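Avirulence protein (PDB 4B6X) is a type III secreted effector whose in planta processed C-terminal domain, an antiparallel helical coiled coil, is probably involved in activating plant immunity. Local coordinates at residues A23-R28 / R77-L81. Sequence-based numbering, arbitrary orientation.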
# COMPACT_ATOMS: atom_id res chain seq x y z
N ALA A 23 -12.80 2.41 -15.42
CA ALA A 23 -12.89 3.31 -14.30
C ALA A 23 -11.61 3.29 -13.42
O ALA A 23 -10.79 2.35 -13.44
CB ALA A 23 -14.14 2.97 -13.43
N GLY A 24 -11.42 4.38 -12.69
CA GLY A 24 -10.42 4.41 -11.65
C GLY A 24 -8.98 4.27 -12.07
O GLY A 24 -8.18 3.75 -11.29
N ALA A 25 -8.63 4.78 -13.24
CA ALA A 25 -7.25 4.65 -13.75
C ALA A 25 -6.20 5.22 -12.75
O ALA A 25 -5.25 4.52 -12.40
CB ALA A 25 -7.10 5.30 -15.14
N ALA A 26 -6.38 6.47 -12.29
CA ALA A 26 -5.38 7.11 -11.42
C ALA A 26 -5.29 6.38 -10.08
O ALA A 26 -4.19 6.18 -9.55
CB ALA A 26 -5.68 8.61 -11.21
N LEU A 27 -6.44 5.98 -9.56
CA LEU A 27 -6.50 5.21 -8.31
C LEU A 27 -5.79 3.84 -8.39
O LEU A 27 -5.09 3.42 -7.42
CB LEU A 27 -7.95 5.04 -7.88
CG LEU A 27 -8.24 4.38 -6.54
CD1 LEU A 27 -7.45 5.03 -5.35
CD2 LEU A 27 -9.81 4.42 -6.26
N ARG A 28 -5.98 3.15 -9.51
CA ARG A 28 -5.31 1.87 -9.75
C ARG A 28 -3.80 2.06 -9.73
O ARG A 28 -3.08 1.26 -9.11
CB ARG A 28 -5.71 1.22 -11.09
CG ARG A 28 -5.15 -0.24 -11.29
CD ARG A 28 -5.01 -0.70 -12.78
NE ARG A 28 -6.03 -0.13 -13.69
CZ ARG A 28 -7.20 -0.69 -14.04
NH1 ARG A 28 -7.56 -1.90 -13.58
NH2 ARG A 28 -8.02 -0.02 -14.85
N ARG A 77 -11.66 1.41 -2.01
CA ARG A 77 -12.25 2.43 -2.87
C ARG A 77 -12.27 2.03 -4.32
O ARG A 77 -13.22 2.37 -5.06
CB ARG A 77 -11.55 3.78 -2.73
CG ARG A 77 -11.87 4.50 -1.44
CD ARG A 77 -10.82 5.57 -1.12
NE ARG A 77 -10.60 6.53 -2.22
CZ ARG A 77 -9.61 7.43 -2.25
NH1 ARG A 77 -8.73 7.49 -1.26
NH2 ARG A 77 -9.48 8.25 -3.28
N PHE A 78 -11.22 1.31 -4.73
CA PHE A 78 -11.09 0.88 -6.09
C PHE A 78 -12.01 -0.29 -6.41
O PHE A 78 -12.57 -0.39 -7.51
CB PHE A 78 -9.66 0.47 -6.38
CG PHE A 78 -9.47 0.01 -7.79
CD1 PHE A 78 -9.59 0.92 -8.84
CD2 PHE A 78 -9.22 -1.33 -8.07
CE1 PHE A 78 -9.43 0.50 -10.18
CE2 PHE A 78 -9.03 -1.76 -9.38
CZ PHE A 78 -9.16 -0.84 -10.44
N ALA A 79 -12.16 -1.19 -5.47
CA ALA A 79 -13.08 -2.30 -5.63
C ALA A 79 -14.51 -1.79 -5.82
O ALA A 79 -15.23 -2.32 -6.64
CB ALA A 79 -13.00 -3.30 -4.45
N VAL A 80 -14.92 -0.77 -5.08
CA VAL A 80 -16.26 -0.21 -5.27
C VAL A 80 -16.42 0.29 -6.70
O VAL A 80 -17.38 -0.04 -7.41
CB VAL A 80 -16.57 0.95 -4.30
CG1 VAL A 80 -17.86 1.66 -4.76
CG2 VAL A 80 -16.76 0.39 -2.89
N LEU A 81 -15.44 1.05 -7.11
CA LEU A 81 -15.44 1.66 -8.41
C LEU A 81 -15.44 0.62 -9.54
O LEU A 81 -16.19 0.74 -10.52
CB LEU A 81 -14.23 2.54 -8.45
CG LEU A 81 -14.02 3.59 -9.48
CD1 LEU A 81 -13.13 4.75 -8.85
CD2 LEU A 81 -13.39 2.81 -10.61
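The F78 ring is met mainly at its rim: L27 CD2, R28 NH1 and A23 O all lie near its plane, whereas G24 O stands oblique to it, 3.7 Å from F78 CE1. The ring's CZ corner points at one face of the R28 guanidinium, F78 CZ lying 3.7 Å from R28 NH1, an edge-to-face approach with the planes 72° apart. A bend in the arginine chain at chi3 (-32°) swings the guanidinium toward this edge. L27 CD1 lies loosely above one face of the R77 guanidinium, off-centre, 4.3 Å from its plane.

L27 and F78 pass alongside, each heading for the other helix, with L27 CD2 3.7 Å from F78 N and 4.0 Å from F78 CB. The same methyl is 4.2 Å from L81 CD1. With no hydrogen bond across the interface, apolar packing carries most of it.

G24 is the N-cap of helix 25-50; its phi of 65° lies in the left-handed helical region, which glycine reaches easily. Lacking a side chain, it brings CA within 3.9 Å of L81 CD1. A weak hydrogen bond from A23 N to D85 OD2 extends the contact along helix 54-89. At the surface, the N-terminal end of helix 25-50 thus packs on the later part of helix 54-89 in an antiparallel helical hairpin.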